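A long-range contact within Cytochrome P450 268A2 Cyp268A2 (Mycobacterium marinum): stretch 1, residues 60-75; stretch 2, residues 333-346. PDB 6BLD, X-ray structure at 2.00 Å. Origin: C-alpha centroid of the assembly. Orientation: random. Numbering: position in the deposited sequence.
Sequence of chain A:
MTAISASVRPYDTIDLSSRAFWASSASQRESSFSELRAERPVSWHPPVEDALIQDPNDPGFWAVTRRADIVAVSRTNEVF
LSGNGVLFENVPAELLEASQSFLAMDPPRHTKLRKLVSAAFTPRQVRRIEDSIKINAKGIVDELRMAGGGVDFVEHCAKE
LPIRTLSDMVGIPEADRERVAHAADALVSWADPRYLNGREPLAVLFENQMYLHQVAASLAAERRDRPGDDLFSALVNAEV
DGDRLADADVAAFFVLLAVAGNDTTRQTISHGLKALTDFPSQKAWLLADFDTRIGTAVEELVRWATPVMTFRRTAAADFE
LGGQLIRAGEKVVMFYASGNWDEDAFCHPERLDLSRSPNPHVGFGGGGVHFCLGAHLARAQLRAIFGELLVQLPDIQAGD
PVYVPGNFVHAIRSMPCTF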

# COMPACT_ATOMS: atom_id res chain seq x y z
N GLY A 60 9.84 4.43 -21.63
CA GLY A 60 8.93 5.27 -20.89
C GLY A 60 7.76 4.46 -20.37
O GLY A 60 7.87 3.26 -20.14
N PHE A 61 6.63 5.15 -20.20
CA PHE A 61 5.43 4.53 -19.67
C PHE A 61 4.22 5.37 -20.06
O PHE A 61 4.34 6.56 -20.38
N TRP A 62 3.05 4.74 -20.01
CA TRP A 62 1.78 5.41 -20.21
C TRP A 62 1.19 5.79 -18.86
O TRP A 62 1.07 4.95 -17.97
N ALA A 63 0.83 7.07 -18.71
CA ALA A 63 0.25 7.56 -17.47
C ALA A 63 -1.27 7.44 -17.53
O ALA A 63 -1.90 8.01 -18.43
N VAL A 64 -1.84 6.69 -16.59
CA VAL A 64 -3.28 6.47 -16.51
C VAL A 64 -3.78 7.23 -15.29
O VAL A 64 -3.50 6.84 -14.15
N THR A 65 -4.55 8.29 -15.52
CA THR A 65 -4.93 9.22 -14.47
C THR A 65 -6.40 9.18 -14.09
O THR A 65 -6.74 9.57 -12.97
N ARG A 66 -7.28 8.73 -14.98
CA ARG A 66 -8.71 8.70 -14.69
C ARG A 66 -9.09 7.40 -13.99
O ARG A 66 -8.51 6.34 -14.24
N ARG A 67 -10.07 7.50 -13.09
CA ARG A 67 -10.47 6.34 -12.30
C ARG A 67 -11.01 5.22 -13.18
O ARG A 67 -10.66 4.05 -12.98
N ALA A 68 -11.87 5.56 -14.15
CA ALA A 68 -12.44 4.53 -15.02
C ALA A 68 -11.35 3.80 -15.80
O ALA A 68 -11.43 2.58 -15.97
N ASP A 69 -10.34 4.52 -16.27
CA ASP A 69 -9.26 3.87 -17.01
C ASP A 69 -8.38 3.03 -16.09
O ASP A 69 -7.87 1.98 -16.52
N ILE A 70 -8.21 3.45 -14.84
CA ILE A 70 -7.46 2.65 -13.87
C ILE A 70 -8.18 1.34 -13.61
O ILE A 70 -7.55 0.27 -13.52
N VAL A 71 -9.51 1.38 -13.51
CA VAL A 71 -10.29 0.15 -13.37
C VAL A 71 -10.16 -0.72 -14.61
O VAL A 71 -10.03 -1.95 -14.51
N ALA A 72 -10.15 -0.10 -15.79
CA ALA A 72 -10.03 -0.86 -17.03
C ALA A 72 -8.71 -1.62 -17.09
O ALA A 72 -8.69 -2.81 -17.45
N VAL A 73 -7.61 -0.97 -16.73
CA VAL A 73 -6.31 -1.64 -16.74
C VAL A 73 -6.28 -2.75 -15.69
O VAL A 73 -5.79 -3.86 -15.95
N SER A 74 -6.81 -2.48 -14.50
CA SER A 74 -6.73 -3.45 -13.41
C SER A 74 -7.52 -4.72 -13.73
O SER A 74 -7.06 -5.83 -13.45
N ARG A 75 -8.72 -4.57 -14.31
CA ARG A 75 -9.57 -5.73 -14.54
C ARG A 75 -9.23 -6.47 -15.82
O ARG A 75 -9.56 -7.66 -15.93
N VAL A 333 1.15 2.72 -16.20
CA VAL A 333 1.23 3.05 -14.78
C VAL A 333 -0.11 3.64 -14.33
O VAL A 333 -0.63 4.57 -14.96
N MET A 334 -0.64 3.11 -13.24
CA MET A 334 -1.89 3.56 -12.65
C MET A 334 -1.59 4.50 -11.50
O MET A 334 -0.85 4.14 -10.57
N PHE A 335 -2.15 5.71 -11.55
CA PHE A 335 -1.93 6.72 -10.51
C PHE A 335 -3.18 6.79 -9.65
O PHE A 335 -4.12 7.54 -9.93
N TYR A 336 -3.19 5.99 -8.58
CA TYR A 336 -4.38 5.85 -7.75
C TYR A 336 -4.78 7.16 -7.08
O TYR A 336 -5.98 7.41 -6.88
N ALA A 337 -3.81 8.00 -6.72
CA ALA A 337 -4.14 9.30 -6.14
C ALA A 337 -4.87 10.19 -7.14
O ALA A 337 -5.74 10.97 -6.75
N SER A 338 -4.52 10.09 -8.42
CA SER A 338 -5.25 10.83 -9.44
C SER A 338 -6.65 10.25 -9.63
O SER A 338 -7.62 11.00 -9.76
N GLY A 339 -6.76 8.92 -9.65
CA GLY A 339 -8.07 8.30 -9.80
C GLY A 339 -9.00 8.58 -8.64
O GLY A 339 -10.22 8.67 -8.82
N ASN A 340 -8.46 8.73 -7.43
CA ASN A 340 -9.28 9.03 -6.27
C ASN A 340 -9.63 10.51 -6.14
O ASN A 340 -10.45 10.86 -5.30
N TRP A 341 -9.01 11.37 -6.96
CA TRP A 341 -9.39 12.77 -7.05
C TRP A 341 -10.09 13.08 -8.37
O TRP A 341 -10.22 14.25 -8.75
N ASP A 342 -10.54 12.05 -9.08
CA ASP A 342 -11.17 12.21 -10.39
C ASP A 342 -12.52 12.89 -10.23
O ASP A 342 -13.45 12.32 -9.64
N GLU A 343 -12.65 14.11 -10.76
CA GLU A 343 -13.93 14.80 -10.74
C GLU A 343 -14.98 14.09 -11.58
O GLU A 343 -16.17 14.34 -11.40
N ASP A 344 -14.55 13.21 -12.48
CA ASP A 344 -15.46 12.38 -13.27
C ASP A 344 -16.07 11.24 -12.46
O ASP A 344 -16.92 10.52 -13.00
N ALA A 345 -15.67 11.06 -11.21
CA ALA A 345 -16.12 9.91 -10.43
C ALA A 345 -16.60 10.30 -9.04
O ALA A 345 -17.42 9.59 -8.44
N PHE A 346 -16.11 11.42 -8.52
CA PHE A 346 -16.43 11.86 -7.17
C PHE A 346 -16.96 13.28 -7.19
O PHE A 346 -16.60 14.09 -8.05

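The apolar centre lies where Met334 meets helix 67-75. Met334 and Val64 are bridged in parallel register and send their side chains to the same face of the sheet. With chi1 m and chi2 t, Met334 extends along the helix: its SD lies 3.7 Å from Ile70 CG2, and its CE lies 3.8 Å from Val73 CG1. Ile70 (chi1 m, chi2 t), whose CA-to-CB bond points toward stretch 2, closer to the direction of Tyr336 CA than to that of Met334 CA, also brings CG2 to 3.9 Å from Tyr336 CE2 and CD1 to 3.9 Å from Gly339 CA. A CB on Gly339 would clash with Ile70 CD1, at 2.8 Å, so the absent side chain makes room for the isoleucine. Val73 (chi1 t) likewise points toward stretch 2.

On the other face, Ala63 and Val333 form the second bridge. Phe61 (chi1 p) sets CD2 3.5 Å from Val333 CG2 and CE2 3.9 Å from Phe335 CZ, the latter approach lying at the edge of the Phe335 ring. Phe335 (chi1 m) leaves its backbone sideways, but its ring comes nearer, with CE2 3.7 Å from Ala63 CB.

Polar groups border this packing. Ser74 (chi1 m) turns OG back to donate to Ile70 O at 2.6 Å; the same OG lies 3.0 Å from Met334 SD. A water donates to Ser74 OG at 2.9 Å and hydrogen-bonds Tyr336 OH at 2.8 Å, linking the stretches beside the methionine. Ser338 (chi1 t) points in and donates from OG to Thr65 O at 2.7 Å.

At the outer edge, Asp342 (chi1 t) points toward the helix start: OD2 accepts from Arg67 N at 2.8 Å, with an N-H...acceptor angle of 163°. A second water accepts from Ala68 N and donates to Asp342 OD2, both at 2.8 Å. Arg67 starts toward stretch 2, placing CD 3.7 Å from Ala345 CB, before its end leads away.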

# COMPACT_ATOMS: atom_id res chain seq x y z
CB PHE A 61 5.50 4.37 -18.14
CG PHE A 61 5.48 5.67 -17.39
CD1 PHE A 61 6.66 6.35 -17.13
CD2 PHE A 61 4.29 6.22 -16.95
CE1 PHE A 61 6.65 7.55 -16.44
CE2 PHE A 61 4.27 7.42 -16.26
CZ PHE A 61 5.45 8.09 -16.01
CB TRP A 62 0.80 4.51 -20.97
CG TRP A 62 1.10 4.35 -22.43
CD1 TRP A 62 1.69 3.28 -23.03
CD2 TRP A 62 0.82 5.30 -23.47
NE1 TRP A 62 1.79 3.50 -24.38
CE2 TRP A 62 1.27 4.73 -24.68
CE3 TRP A 62 0.24 6.57 -23.49
CZ2 TRP A 62 1.15 5.39 -25.90
CZ3 TRP A 62 0.12 7.22 -24.71
CH2 TRP A 62 0.58 6.63 -25.89
CB ALA A 63 0.66 9.01 -17.22
CB VAL A 64 -3.63 4.98 -16.43
CG1 VAL A 64 -5.13 4.80 -16.31
CG2 VAL A 64 -3.09 4.25 -17.64
CB THR A 65 -4.57 10.66 -14.88
OG1 THR A 65 -5.19 10.96 -16.13
CG2 THR A 65 -3.06 10.82 -15.00
CB ARG A 66 -9.52 8.85 -15.98
CG ARG A 66 -9.58 10.28 -16.50
CD ARG A 66 -10.49 10.39 -17.71
NE ARG A 66 -10.52 11.75 -18.24
CZ ARG A 66 -11.07 12.09 -19.40
NH1 ARG A 66 -11.63 11.17 -20.17
NH2 ARG A 66 -11.06 13.36 -19.80
CB ARG A 67 -11.51 6.75 -11.25
CG ARG A 67 -11.94 5.62 -10.34
CD ARG A 67 -13.45 5.55 -10.21
NE ARG A 67 -13.90 4.23 -9.75
CZ ARG A 67 -14.57 3.37 -10.51
NH1 ARG A 67 -14.89 3.68 -11.75
NH2 ARG A 67 -14.93 2.20 -10.01
CB ALA A 68 -13.45 5.16 -15.97
CB ASP A 69 -8.42 4.92 -17.74
CG ASP A 69 -9.16 5.58 -18.88
OD1 ASP A 69 -10.02 4.91 -19.49
OD2 ASP A 69 -8.89 6.76 -19.17
CB ILE A 70 -7.25 3.46 -12.57
CG1 ILE A 70 -6.19 4.54 -12.79
CG2 ILE A 70 -6.88 2.55 -11.41
CD1 ILE A 70 -6.01 5.46 -11.61
CB VAL A 71 -11.76 0.50 -13.07
CG1 VAL A 71 -12.65 -0.72 -13.22
CG2 VAL A 71 -11.89 1.08 -11.66
CB ALA A 72 -10.16 0.07 -18.24
CB VAL A 73 -5.18 -0.62 -16.52
CG1 VAL A 73 -3.85 -1.33 -16.28
CG2 VAL A 73 -5.08 0.32 -17.72
CB SER A 74 -7.24 -2.83 -12.11
OG SER A 74 -6.66 -1.55 -11.90
CB ARG A 75 -11.04 -5.30 -14.56
CG ARG A 75 -11.47 -4.54 -13.32
CD ARG A 75 -12.98 -4.37 -13.26
NE ARG A 75 -13.43 -4.08 -11.91
CZ ARG A 75 -13.71 -5.00 -11.00
NH1 ARG A 75 -14.12 -4.65 -9.78
NH2 ARG A 75 -13.58 -6.29 -11.29
CB VAL A 333 2.38 4.04 -14.50
CG1 VAL A 333 2.40 4.42 -13.02
CG2 VAL A 333 3.70 3.42 -14.92
CB MET A 334 -2.71 2.37 -12.17
CG MET A 334 -3.15 1.42 -13.27
SD MET A 334 -4.33 0.21 -12.68
CE MET A 334 -3.34 -1.25 -12.52
CB PHE A 335 -1.58 8.06 -11.14
CG PHE A 335 -0.23 8.08 -11.80
CD1 PHE A 335 0.91 8.33 -11.07
CD2 PHE A 335 -0.11 7.83 -13.16
CE1 PHE A 335 2.16 8.33 -11.67
CE2 PHE A 335 1.14 7.83 -13.77
CZ PHE A 335 2.27 8.09 -13.02
CB TYR A 336 -4.15 4.77 -6.69
CG TYR A 336 -3.79 3.41 -7.25
CD1 TYR A 336 -2.61 2.78 -6.90
CD2 TYR A 336 -4.65 2.76 -8.13
CE1 TYR A 336 -2.29 1.53 -7.40
CE2 TYR A 336 -4.34 1.52 -8.64
CZ TYR A 336 -3.16 0.91 -8.27
OH TYR A 336 -2.85 -0.33 -8.78
CB ALA A 337 -2.88 9.99 -5.63
CB SER A 338 -4.48 10.81 -10.76
OG SER A 338 -5.23 11.43 -11.79
CB ASN A 340 -8.59 8.54 -4.99
CG ASN A 340 -8.72 7.04 -4.80
OD1 ASN A 340 -9.60 6.41 -5.38
ND2 ASN A 340 -7.83 6.47 -4.00
CB TRP A 341 -8.17 13.67 -6.87
CG TRP A 341 -8.05 14.24 -5.49
CD1 TRP A 341 -8.22 15.55 -5.12
CD2 TRP A 341 -7.74 13.53 -4.28
NE1 TRP A 341 -8.04 15.69 -3.77
CE2 TRP A 341 -7.74 14.46 -3.23
CE3 TRP A 341 -7.47 12.19 -4.00
CZ2 TRP A 341 -7.48 14.10 -1.91
CZ3 TRP A 341 -7.20 11.83 -2.69
CH2 TRP A 341 -7.21 12.78 -1.66
CB ASP A 342 -11.31 10.84 -11.06
CG ASP A 342 -11.56 10.95 -12.55
OD1 ASP A 342 -11.88 12.06 -13.03
OD2 ASP A 342 -11.44 9.92 -13.25
CB GLU A 343 -13.76 16.24 -11.22
CG GLU A 343 -12.72 17.04 -10.45
CD GLU A 343 -13.33 17.83 -9.30
OE1 GLU A 343 -14.47 17.52 -8.91
OE2 GLU A 343 -12.66 18.75 -8.80
CB ASP A 344 -14.73 11.80 -14.48
CG ASP A 344 -15.12 12.48 -15.78
OD1 ASP A 344 -15.68 13.59 -15.72
OD2 ASP A 344 -14.85 11.90 -16.85
CB ALA A 345 -14.99 8.87 -10.31
CB PHE A 346 -15.21 11.78 -6.25
CG PHE A 346 -14.59 10.42 -6.17
CD1 PHE A 346 -15.04 9.48 -5.25
CD2 PHE A 346 -13.55 10.07 -7.01
CE1 PHE A 346 -14.48 8.23 -5.18
CE2 PHE A 346 -12.97 8.81 -6.94
CZ PHE A 346 -13.44 7.89 -6.03
O HOH W 1 -13.23 8.05 -14.36
O HOH W 2 -5.06 -1.91 -9.51